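Local atomic coordinates of membrane lipoprotein TpN32 (Treponema pallidum, PDB entry 1XS5), a protein that binds L-methionine in the cleft of a periplasmic-binding-protein fold and, as a lipoprotein of the NlpA family, probably serves methionine uptake. Residues A[51-55]-A[209-215]; A[85-89]-A[179-183]; A[95-101]-A[145-149]. All coordinates share one frame. Numbering follows the deposited sequence.

Contact 1. Residues A[51-55]-A[209-215]; sequences DILMN and DARVQAV
This is helix-on-sheet packing in one alpha/beta lobe of a periplasmic-binding-protein fold: the first turns of helix 210-219 lie on the start of strand 54-59. Residues 51-53 are loop, and the extended strand begins at Met54 (phi/psi -154/171), which then pairs with strands 3-9 and 198-203. The CA atoms of Met54 and Val212 are the closest across the segments, 7.5 Å apart, so side chains alone fill the gap and the interface is small, 236 Å². Met54 (chi1 p, chi2 t) reaches out from the sheet into the hollow between Val212 and Val215, one helical turn apart: its CE is 4.2 Å from Val212 CG2, its SD 4.0 Å from Val215 CG1. Both valines are t. Leu53 (chi1 t, chi2 p) is the second bump. Its CD2 lies 3.8 Å from Val212 CG2 and meets a polar patch of the helix start; on the sheet side Leu53 rests on Val5. Asp209 and Arg211 make the patch. Asp209 is the N-cap; its OD1 accepts from Arg211 N (2.6 Å) and Val212 N (3.2 Å). Arg211 (m, p, p) folds back over this carboxylate in a salt bridge, Arg211 NE to Asp209 OD1 2.9 Å, while its NH1 reaches Glu3. The apolar Leu53 tip therefore meets this ion pair, with Leu53 CD2 3.9 Å from Asp209 OD2 and 3.8 Å from Arg211 NH2.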
ATOM      1  N   ASP A  51     -11.972  10.402 -15.382  1.00 21.57           N
ATOM      2  CA  ASP A  51     -10.956  11.435 -15.607  1.00 17.51           C
ATOM      3  C   ASP A  51      -9.612  10.810 -15.943  1.00 18.00           C
ATOM      4  O   ASP A  51      -8.791  11.426 -16.612  1.00 17.14           O
ATOM      5  CB  ASP A  51     -10.812  12.321 -14.371  1.00 15.74           C
ATOM      6  CG  ASP A  51     -11.999  13.230 -14.181  1.00 30.78           C
ATOM      7  OD1 ASP A  51     -12.857  13.293 -15.111  1.00 27.57           O
ATOM      8  OD2 ASP A  51     -12.064  13.900 -13.117  1.00 32.66           O
ATOM      9  N   ILE A  52      -9.371   9.612 -15.406  1.00 13.34           N
ATOM     10  CA  ILE A  52      -8.170   8.834 -15.705  1.00 13.50           C
ATOM     11  C   ILE A  52      -8.654   7.384 -16.035  1.00 14.30           C
ATOM     12  O   ILE A  52      -9.709   6.952 -15.567  1.00 13.74           O
ATOM     13  CB  ILE A  52      -7.196   8.799 -14.539  1.00 14.53           C
ATOM     14  CG1 ILE A  52      -7.935   8.495 -13.241  1.00 14.21           C
ATOM     15  CG2 ILE A  52      -6.440  10.163 -14.423  1.00 19.05           C
ATOM     16  CD1 ILE A  52      -6.993   8.303 -12.071  1.00 13.51           C
ATOM     17  N   LEU A  53      -7.872   6.655 -16.810  1.00 12.88           N
ATOM     18  CA  LEU A  53      -8.235   5.300 -17.238  1.00 15.81           C
ATOM     19  C   LEU A  53      -7.879   4.253 -16.176  1.00 16.80           C
ATOM     20  O   LEU A  53      -8.535   3.210 -16.048  1.00 18.05           O
ATOM     21  CB  LEU A  53      -7.488   4.980 -18.532  1.00 18.44           C
ATOM     22  CG  LEU A  53      -7.906   3.686 -19.233  1.00 20.96           C
ATOM     23  CD1 LEU A  53      -9.443   3.650 -19.409  1.00 16.70           C
ATOM     24  CD2 LEU A  53      -7.214   3.629 -20.582  1.00 17.98           C
ATOM     25  N   MET A  54      -6.830   4.532 -15.413  1.00 16.46           N
ATOM     26  CA  MET A  54      -6.421   3.576 -14.397  1.00 18.12           C
ATOM     27  C   MET A  54      -5.693   4.242 -13.262  1.00 17.02           C
ATOM     28  O   MET A  54      -5.394   5.424 -13.323  1.00 16.27           O
ATOM     29  CB  MET A  54      -5.522   2.501 -15.039  1.00 20.94           C
ATOM     30  CG  MET A  54      -4.233   2.992 -15.597  1.00 23.85           C
ATOM     31  SD  MET A  54      -3.545   1.962 -17.033  1.00 22.31           S
ATOM     32  CE  MET A  54      -3.791   3.004 -18.457  1.00 18.14           C
ATOM     33  N   ASN A  55      -5.446   3.494 -12.191  1.00 13.54           N
ATOM     34  CA  ASN A  55      -4.639   4.048 -11.128  1.00 14.35           C
ATOM     35  C   ASN A  55      -3.766   2.974 -10.586  1.00 14.73           C
ATOM     36  O   ASN A  55      -4.003   1.772 -10.824  1.00 14.44           O
ATOM     37  CB  ASN A  55      -5.424   4.783 -10.005  1.00  9.59           C
ATOM     38  CG  ASN A  55      -6.336   3.906  -9.176  1.00 13.81           C
ATOM     39  OD1 ASN A  55      -6.007   2.751  -8.785  1.00 14.30           O
ATOM     40  ND2 ASN A  55      -7.511   4.483  -8.826  1.00 13.23           N
ATOM     41  N   ASP A 209      -9.195  -3.234 -22.239  1.00 31.16           N
ATOM     42  CA  ASP A 209      -8.693  -2.094 -22.991  1.00 27.55           C
ATOM     43  C   ASP A 209      -7.256  -2.460 -23.329  1.00 25.36           C
ATOM     44  O   ASP A 209      -6.485  -2.872 -22.467  1.00 25.83           O
ATOM     45  CB  ASP A 209      -8.724  -0.826 -22.138  1.00 25.34           C
ATOM     46  CG  ASP A 209      -8.188   0.396 -22.881  1.00 26.43           C
ATOM     47  OD1 ASP A 209      -6.979   0.437 -23.207  1.00 25.47           O
ATOM     48  OD2 ASP A 209      -8.983   1.319 -23.138  1.00 25.47           O
ATOM     49  N   ALA A 210      -6.898  -2.318 -24.591  1.00 21.11           N
ATOM     50  CA  ALA A 210      -5.562  -2.687 -25.040  1.00 28.71           C
ATOM     51  C   ALA A 210      -4.449  -1.840 -24.444  1.00 28.75           C
ATOM     52  O   ALA A 210      -3.319  -2.319 -24.291  1.00 27.28           O
ATOM     53  CB  ALA A 210      -5.499  -2.627 -26.575  1.00 34.53           C
ATOM     54  N   ARG A 211      -4.751  -0.580 -24.122  1.00 23.84           N
ATOM     55  CA  ARG A 211      -3.731   0.291 -23.532  1.00 25.20           C
ATOM     56  C   ARG A 211      -3.482  -0.143 -22.080  1.00 20.10           C
ATOM     57  O   ARG A 211      -2.348  -0.134 -21.594  1.00 20.44           O
ATOM     58  CB  ARG A 211      -4.193   1.763 -23.535  1.00 25.73           C
ATOM     59  CG  ARG A 211      -4.073   2.501 -24.882  1.00 30.20           C
ATOM     60  CD  ARG A 211      -5.322   2.370 -25.708  1.00 25.82           C
ATOM     61  NE  ARG A 211      -6.532   2.672 -24.953  1.00 26.32           N
ATOM     62  CZ  ARG A 211      -7.142   3.847 -24.938  1.00 30.73           C
ATOM     63  NH1 ARG A 211      -6.661   4.857 -25.646  1.00 31.97           N
ATOM     64  NH2 ARG A 211      -8.234   4.015 -24.210  1.00 25.13           N
ATOM     65  N   VAL A 212      -4.567  -0.491 -21.397  1.00 16.66           N
ATOM     66  CA  VAL A 212      -4.495  -0.943 -19.999  1.00 18.38           C
ATOM     67  C   VAL A 212      -3.655  -2.219 -20.002  1.00 22.81           C
ATOM     68  O   VAL A 212      -2.689  -2.339 -19.242  1.00 21.59           O
ATOM     69  CB  VAL A 212      -5.910  -1.227 -19.455  1.00 21.72           C
ATOM     70  CG1 VAL A 212      -5.865  -1.906 -18.085  1.00 17.70           C
ATOM     71  CG2 VAL A 212      -6.681   0.085 -19.363  1.00 24.55           C
ATOM     72  N   GLN A 213      -4.000  -3.171 -20.873  1.00 22.99           N
ATOM     73  CA  GLN A 213      -3.217  -4.407 -20.913  1.00 23.59           C
ATOM     74  C   GLN A 213      -1.739  -4.142 -21.190  1.00 20.35           C
ATOM     75  O   GLN A 213      -0.894  -4.843 -20.650  1.00 23.74           O
ATOM     76  CB  GLN A 213      -3.787  -5.416 -21.937  1.00 19.86           C
ATOM     77  CG  GLN A 213      -5.082  -6.030 -21.469  1.00 27.00           C
ATOM     78  CD  GLN A 213      -4.893  -6.811 -20.182  1.00 28.78           C
ATOM     79  OE1 GLN A 213      -3.924  -7.576 -20.064  1.00 24.93           O
ATOM     80  NE2 GLN A 213      -5.821  -6.630 -19.207  1.00 21.46           N
ATOM     81  N   ALA A 214      -1.399  -3.138 -22.001  1.00 20.45           N
ATOM     82  CA  ALA A 214       0.025  -2.860 -22.275  1.00 18.34           C
ATOM     83  C   ALA A 214       0.760  -2.282 -21.073  1.00 21.40           C
ATOM     84  O   ALA A 214       1.980  -2.494 -20.848  1.00 20.40           O
ATOM     85  CB  ALA A 214       0.172  -1.888 -23.484  1.00 18.52           C
ATOM     86  N   VAL A 215       0.032  -1.484 -20.309  1.00 19.51           N
ATOM     87  CA  VAL A 215       0.642  -0.888 -19.138  1.00 19.62           C
ATOM     88  C   VAL A 215       0.884  -2.020 -18.156  1.00 21.49           C
ATOM     89  O   VAL A 215       1.957  -2.109 -17.581  1.00 17.83           O
ATOM     90  CB  VAL A 215      -0.269   0.194 -18.553  1.00 19.54           C
ATOM     91  CG1 VAL A 215       0.237   0.647 -17.152  1.00 15.13           C
ATOM     92  CG2 VAL A 215      -0.250   1.387 -19.535  1.00 15.76           C
TER

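Contact 2. Residues A[85-89]-A[179-183]; sequences LALYS and GLSAR
Tyr88, with chi1 m (-61°) and chi2 -85°, lays its ring along the irregular segment 179-183 and dominates the contact. Leu180 (chi1 m, chi2 t) sets its CB over one ring face, 4.2 Å from the centroid and 26° off the normal, a CH-pi contact; its CB is 3.8 Å from Tyr88 CE1. Ser181 O meets the ring edge, 3.5 Å from Tyr88 CE1. Tyr88 OH is 3.5 Å from Ala182 CB. Segment 85-89 carries strand 86-88, an inner strand of the mixed sheet in the second lobe of the periplasmic-binding-protein fold, and segment 179-183 follows helix 172-177, which ends in a Schellman motif with Gly179 as C-prime (phi 79°). Leu180 and Ser181 are extended; Ala182 turns to helical angles (-61/-31). Ala86 and Ala182 stand closest, CA to CA 5.5 Å, with CB to CB 3.8 Å. Ser181 points its CB away, and its OG (chi1 t, 160°) hydrogen-bonds Glu236 OE2 and accepts weakly from Arg183 N at 3.2 Å.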
ATOM      1  N   LEU A  85       4.475  -4.536   5.104  1.00 13.03           N
ATOM      2  CA  LEU A  85       4.117  -3.596   6.183  1.00 11.98           C
ATOM      3  C   LEU A  85       4.958  -3.993   7.403  1.00 15.54           C
ATOM      4  O   LEU A  85       5.096  -5.198   7.701  1.00 13.20           O
ATOM      5  CB  LEU A  85       2.652  -3.775   6.534  1.00 15.35           C
ATOM      6  CG  LEU A  85       2.102  -2.841   7.604  1.00 15.87           C
ATOM      7  CD1 LEU A  85       2.065  -1.428   7.013  1.00 11.47           C
ATOM      8  CD2 LEU A  85       0.701  -3.276   7.966  1.00  8.43           C
ATOM      9  N   ALA A  86       5.512  -3.000   8.108  1.00 12.60           N
ATOM     10  CA  ALA A  86       6.327  -3.282   9.286  1.00  8.89           C
ATOM     11  C   ALA A  86       6.080  -2.296  10.435  1.00 11.46           C
ATOM     12  O   ALA A  86       5.593  -1.187  10.204  1.00 11.43           O
ATOM     13  CB  ALA A  86       7.833  -3.200   8.901  1.00 11.53           C
ATOM     14  N   LEU A  87       6.427  -2.734  11.640  1.00  8.76           N
ATOM     15  CA  LEU A  87       6.395  -1.905  12.847  1.00 11.11           C
ATOM     16  C   LEU A  87       7.798  -1.329  12.937  1.00 10.29           C
ATOM     17  O   LEU A  87       8.767  -2.059  12.850  1.00 13.32           O
ATOM     18  CB  LEU A  87       6.141  -2.763  14.092  1.00 13.27           C
ATOM     19  CG  LEU A  87       6.358  -2.079  15.453  1.00 16.26           C
ATOM     20  CD1 LEU A  87       5.378  -0.917  15.689  1.00  9.56           C
ATOM     21  CD2 LEU A  87       6.121  -3.134  16.550  1.00 13.28           C
ATOM     22  N   TYR A  88       7.904  -0.014  13.094  1.00 13.16           N
ATOM     23  CA  TYR A  88       9.172   0.690  13.209  1.00 10.42           C
ATOM     24  C   TYR A  88       9.163   1.414  14.547  1.00 11.81           C
ATOM     25  O   TYR A  88       8.099   1.651  15.123  1.00 11.85           O
ATOM     26  CB  TYR A  88       9.304   1.746  12.091  1.00 13.02           C
ATOM     27  CG  TYR A  88       9.281   1.183  10.670  1.00 10.89           C
ATOM     28  CD1 TYR A  88      10.445   0.698  10.075  1.00 11.32           C
ATOM     29  CD2 TYR A  88       8.092   1.110   9.954  1.00  8.48           C
ATOM     30  CE1 TYR A  88      10.422   0.144   8.772  1.00  8.44           C
ATOM     31  CE2 TYR A  88       8.052   0.571   8.666  1.00  6.91           C
ATOM     32  CZ  TYR A  88       9.221   0.095   8.090  1.00 11.77           C
ATOM     33  OH  TYR A  88       9.177  -0.453   6.841  1.00 11.70           O
ATOM     34  N   SER A  89      10.335   1.797  15.037  1.00 11.79           N
ATOM     35  CA  SER A  89      10.395   2.532  16.307  1.00 14.17           C
ATOM     36  C   SER A  89      11.501   3.579  16.260  1.00 13.59           C
ATOM     37  O   SER A  89      12.558   3.333  15.716  1.00 14.53           O
ATOM     38  CB  SER A  89      10.676   1.592  17.480  1.00 16.22           C
ATOM     39  OG  SER A  89      10.807   2.356  18.695  1.00 25.20           O
ATOM     40  N   GLY A 179      12.952   7.149   4.550  1.00 15.19           N
ATOM     41  CA  GLY A 179      14.211   6.483   4.800  1.00 14.38           C
ATOM     42  C   GLY A 179      14.154   5.222   5.667  1.00 17.64           C
ATOM     43  O   GLY A 179      15.188   4.787   6.194  1.00 16.63           O
ATOM     44  N   LEU A 180      12.981   4.608   5.796  1.00 14.40           N
ATOM     45  CA  LEU A 180      12.832   3.387   6.620  1.00 12.06           C
ATOM     46  C   LEU A 180      12.648   2.162   5.752  1.00 16.66           C
ATOM     47  O   LEU A 180      11.780   2.142   4.864  1.00 17.59           O
ATOM     48  CB  LEU A 180      11.595   3.519   7.514  1.00 11.35           C
ATOM     49  CG  LEU A 180      11.634   4.691   8.485  1.00 15.91           C
ATOM     50  CD1 LEU A 180      10.219   4.906   9.080  1.00 15.02           C
ATOM     51  CD2 LEU A 180      12.657   4.418   9.612  1.00 20.04           C
ATOM     52  N   SER A 181      13.395   1.105   6.076  1.00 16.84           N
ATOM     53  CA  SER A 181      13.339  -0.163   5.313  1.00 13.43           C
ATOM     54  C   SER A 181      12.722  -1.235   6.217  1.00 15.81           C
ATOM     55  O   SER A 181      13.163  -1.425   7.362  1.00 14.61           O
ATOM     56  CB  SER A 181      14.774  -0.593   4.932  1.00 14.89           C
ATOM     57  OG  SER A 181      14.830  -1.985   4.627  1.00 17.77           O
ATOM     58  N   ALA A 182      11.725  -1.950   5.707  1.00 13.33           N
ATOM     59  CA  ALA A 182      11.109  -2.965   6.535  1.00 12.82           C
ATOM     60  C   ALA A 182      12.139  -4.030   6.952  1.00 20.19           C
ATOM     61  O   ALA A 182      11.996  -4.649   8.020  1.00 21.28           O
ATOM     62  CB  ALA A 182      10.004  -3.644   5.785  1.00 12.65           C
ATOM     63  N   ARG A 183      13.134  -4.288   6.105  1.00 15.04           N
ATOM     64  CA  ARG A 183      14.107  -5.334   6.464  1.00 19.01           C
ATOM     65  C   ARG A 183      15.167  -4.785   7.392  1.00 19.62           C
ATOM     66  O   ARG A 183      15.513  -5.391   8.404  1.00 25.66           O
ATOM     67  CB  ARG A 183      14.819  -5.900   5.214  1.00 23.36           C
ATOM     68  CG  ARG A 183      15.697  -7.094   5.593  1.00 34.96           C
ATOM     69  CD  ARG A 183      16.498  -7.599   4.464  1.00 47.39           C
ATOM     70  NE  ARG A 183      16.883  -8.990   4.666  1.00 59.94           N
ATOM     71  CZ  ARG A 183      17.801  -9.617   3.931  1.00 63.81           C
ATOM     72  NH1 ARG A 183      18.430  -8.968   2.947  1.00 63.35           N
ATOM     73  NH2 ARG A 183      18.086 -10.896   4.165  1.00 65.37           N
TER

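Contact 3. Residues A[95-101]-A[145-149]; sequences VSDFPAG and VRNVV
Two direct hydrogen bonds join these segments. At one end Arg146 NH2 donates to Val95 O (2.8 Å), which lies near the guanidinium plane; at the other Gly101 N donates to Asn147 O at a very short 2.4 Å. Between them a water donates to Phe98 O (2.4 Å) and Arg146 O (3.2 Å) and accepts weakly from Arg146 NH1 (2.8 Å). Arg146 (chi1 m, chi2 m, chi3 -130°, chi4 66°; one of two deposited conformers) thus spans the gap, with its NH2 also 3.0 Å from Ser96 CA. A nearly linear CA-H...O contact, Ala100 CA to Arg146 O at 3.5 Å, lies beside the Gly101 bond. The register puts Ala100 against Asn147 (CA to CA 4.9 Å) and Gly101 against Val148 (4.8 Å). Residues 95-97 have helical angles; Phe98 to Ala100 have polyproline-II-like angles, and Gly101 turns at 79/-8, where a CB would jam against the preceding carbonyl oxygen. Asn147 also has positive phi (55/64). Packing is lighter: Ala100 CB meets Asn147 CB at 3.9 Å, Val149 CG2 lies 3.8 Å from Gly101 O, and Phe98 CB is 3.9 Å from Arg146 NH1 while its ring leads away. Together they form paired surface loops, the second running into its strand at Val149, that lead into neighbouring parallel strands 103-107 and 149-153 at the edge of the five-stranded sheet in one lobe of a periplasmic-binding-protein fold.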
ATOM      1  N   VAL A  95      11.238  -5.791  19.461  1.00 24.86           N
ATOM      2  CA  VAL A  95       9.853  -5.857  19.763  1.00 25.69           C
ATOM      3  C   VAL A  95       9.593  -6.058  21.270  1.00 25.37           C
ATOM      4  O   VAL A  95       8.627  -5.523  21.817  1.00 25.64           O
ATOM      5  CB  VAL A  95       9.270  -6.949  18.806  1.00 30.86           C
ATOM      6  CG1 VAL A  95       9.536  -8.331  19.364  1.00 32.37           C
ATOM      7  CG2 VAL A  95       7.850  -6.653  18.436  1.00 23.55           C
ATOM      8  N   SER A  96      10.476  -6.761  21.984  1.00 26.03           N
ATOM      9  CA  SER A  96      10.240  -6.974  23.409  1.00 28.99           C
ATOM     10  C   SER A  96      10.659  -5.786  24.272  1.00 31.00           C
ATOM     11  O   SER A  96      10.433  -5.794  25.480  1.00 31.65           O
ATOM     12  CB  SER A  96      10.954  -8.242  23.919  1.00 30.42           C
ATOM     13  OG  SER A  96      12.342  -8.131  23.709  1.00 39.73           O
ATOM     14  N   ASP A  97      11.276  -4.788  23.648  1.00 32.16           N
ATOM     15  CA  ASP A  97      11.722  -3.571  24.337  1.00 31.59           C
ATOM     16  C   ASP A  97      10.523  -2.683  24.715  1.00 32.02           C
ATOM     17  O   ASP A  97      10.632  -1.877  25.639  1.00 34.34           O
ATOM     18  CB  ASP A  97      12.619  -2.708  23.429  1.00 37.08           C
ATOM     19  CG  ASP A  97      14.082  -3.157  23.380  1.00 39.35           C
ATOM     20  OD1 ASP A  97      14.490  -4.003  24.177  1.00 33.17           O
ATOM     21  OD2 ASP A  97      14.838  -2.619  22.522  1.00 45.63           O
ATOM     22  N   PHE A  98       9.398  -2.794  24.002  1.00 29.34           N
ATOM     23  CA  PHE A  98       8.242  -1.937  24.282  1.00 30.24           C
ATOM     24  C   PHE A  98       7.656  -2.097  25.667  1.00 33.02           C
ATOM     25  O   PHE A  98       7.177  -3.165  26.023  1.00 35.28           O
ATOM     26  CB  PHE A  98       7.093  -2.139  23.269  1.00 23.64           C
ATOM     27  CG  PHE A  98       7.382  -1.576  21.893  1.00 25.65           C
ATOM     28  CD1 PHE A  98       8.191  -2.264  21.007  1.00 21.62           C
ATOM     29  CD2 PHE A  98       6.864  -0.347  21.502  1.00 27.96           C
ATOM     30  CE1 PHE A  98       8.480  -1.730  19.746  1.00 25.29           C
ATOM     31  CE2 PHE A  98       7.155   0.187  20.249  1.00 27.64           C
ATOM     32  CZ  PHE A  98       7.954  -0.495  19.376  1.00 22.00           C
ATOM     33  N   PRO A  99       7.676  -1.017  26.462  1.00 34.13           N
ATOM     34  CA  PRO A  99       7.135  -1.040  27.816  1.00 34.11           C
ATOM     35  C   PRO A  99       5.617  -1.038  27.795  1.00 33.33           C
ATOM     36  O   PRO A  99       5.003  -0.708  26.783  1.00 28.38           O
ATOM     37  CB  PRO A  99       7.687   0.240  28.412  1.00 36.42           C
ATOM     38  CG  PRO A  99       7.657   1.165  27.236  1.00 39.41           C
ATOM     39  CD  PRO A  99       8.264   0.297  26.163  1.00 33.58           C
ATOM     40  N   ALA A 100       5.010  -1.425  28.916  1.00 32.91           N
ATOM     41  CA  ALA A 100       3.563  -1.393  29.037  1.00 29.88           C
ATOM     42  C   ALA A 100       3.208   0.061  28.806  1.00 30.65           C
ATOM     43  O   ALA A 100       3.994   0.955  29.126  1.00 31.14           O
ATOM     44  CB  ALA A 100       3.126  -1.809  30.435  1.00 36.46           C
ATOM     45  N   GLY A 101       2.026   0.312  28.256  1.00 30.79           N
ATOM     46  CA  GLY A 101       1.648   1.682  28.002  1.00 32.83           C
ATOM     47  C   GLY A 101       2.261   2.310  26.750  1.00 35.63           C
ATOM     48  O   GLY A 101       1.872   3.410  26.406  1.00 32.82           O
ATOM     49  N   VAL A 145      -2.504  -7.671  25.320  1.00 35.59           N
ATOM     50  CA  VAL A 145      -1.434  -8.409  26.013  1.00 38.59           C
ATOM     51  C   VAL A 145      -0.220  -7.617  26.520  1.00 39.26           C
ATOM     52  O   VAL A 145       0.251  -7.836  27.655  1.00 39.53           O
ATOM     53  CB  VAL A 145      -0.947  -9.571  25.057  1.00 41.83           C
ATOM     54  CG1 VAL A 145       0.373 -10.188  25.514  1.00 38.63           C
ATOM     55  CG2 VAL A 145      -2.005 -10.662  25.052  1.00 45.36           C
ATOM     56  N   ARG A 146       0.291  -6.702  25.692  0.58 37.26           N
ATOM     57  CA  ARG A 146       1.453  -5.908  26.085  0.58 37.74           C
ATOM     58  C   ARG A 146       1.065  -4.548  26.674  0.58 37.26           C
ATOM     59  O   ARG A 146       1.944  -3.726  26.941  0.58 36.61           O
ATOM     60  CB  ARG A 146       2.387  -5.686  24.884  0.58 37.84           C
ATOM     61  CG  ARG A 146       3.037  -6.950  24.319  0.58 41.61           C
ATOM     62  CD  ARG A 146       4.015  -7.581  25.290  0.58 42.60           C
ATOM     63  NE  ARG A 146       5.286  -7.836  24.628  0.58 47.20           N
ATOM     64  CZ  ARG A 146       6.091  -6.876  24.185  0.58 47.17           C
ATOM     65  NH1 ARG A 146       5.754  -5.610  24.348  0.58 44.92           N
ATOM     66  NH2 ARG A 146       7.218  -7.183  23.561  0.58 48.97           N
ATOM     67  N   ASN A 147      -0.237  -4.322  26.869  1.00 36.47           N
ATOM     68  CA  ASN A 147      -0.742  -3.046  27.409  1.00 35.68           C
ATOM     69  C   ASN A 147      -0.269  -1.853  26.574  1.00 39.83           C
ATOM     70  O   ASN A 147       0.462  -1.000  27.065  1.00 39.54           O
ATOM     71  CB  ASN A 147      -0.250  -2.886  28.824  1.00 42.77           C
ATOM     72  CG  ASN A 147      -0.770  -3.975  29.729  1.00 49.39           C
ATOM     73  OD1 ASN A 147      -1.985  -4.133  29.882  1.00 55.54           O
ATOM     74  ND2 ASN A 147       0.141  -4.749  30.324  1.00 50.98           N
ATOM     75  N   VAL A 148      -0.706  -1.801  25.316  1.00 36.46           N
ATOM     76  CA  VAL A 148      -0.318  -0.763  24.351  1.00 33.87           C
ATOM     77  C   VAL A 148      -1.449   0.200  23.990  1.00 29.05           C
ATOM     78  O   VAL A 148      -2.625  -0.172  23.956  1.00 33.20           O
ATOM     79  CB  VAL A 148       0.186  -1.449  23.034  1.00 37.74           C
ATOM     80  CG1 VAL A 148       0.073  -0.470  21.829  1.00 41.50           C
ATOM     81  CG2 VAL A 148       1.630  -1.914  23.218  1.00 34.88           C
ATOM     82  N   VAL A 149      -1.095   1.446  23.696  1.00 29.52           N
ATOM     83  CA  VAL A 149      -2.094   2.442  23.311  1.00 21.65           C
ATOM     84  C   VAL A 149      -1.986   2.520  21.788  1.00 26.80           C
ATOM     85  O   VAL A 149      -0.913   2.839  21.287  1.00 24.61           O
ATOM     86  CB  VAL A 149      -1.729   3.873  23.890  1.00 23.00           C
ATOM     87  CG1 VAL A 149      -2.649   4.909  23.344  1.00 18.90           C
ATOM     88  CG2 VAL A 149      -1.726   3.863  25.393  1.00 27.53           C
TER
HETATM   89  O   HOH W   1       5.088  -4.231  26.700  1.00 44.24           O

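How the contacts relate
Contact 1 belongs to the six-stranded sheet, whereas contacts 2 and 3 share the five-stranded one and lie across the chain's centre from it. Contact 1 is about 32 Å from contact 2 and 46 Å from contact 3, centre to centre. Contact 2 is the buried one, its Tyr88 side chain about 10 Å from the bound methionine; contact 1 is partly buried and contact 3 lies at the surface. Chemistry follows place: mainly apolar packing in contact 1, beside an ion pair within its helix start, aromatic packing in contact 2, main-chain, guanidinium and water bonds in contact 3. Contacts 2 and 3 touch at the Phe98 ring, Ser89 CB to Phe98 CZ 3.9 Å.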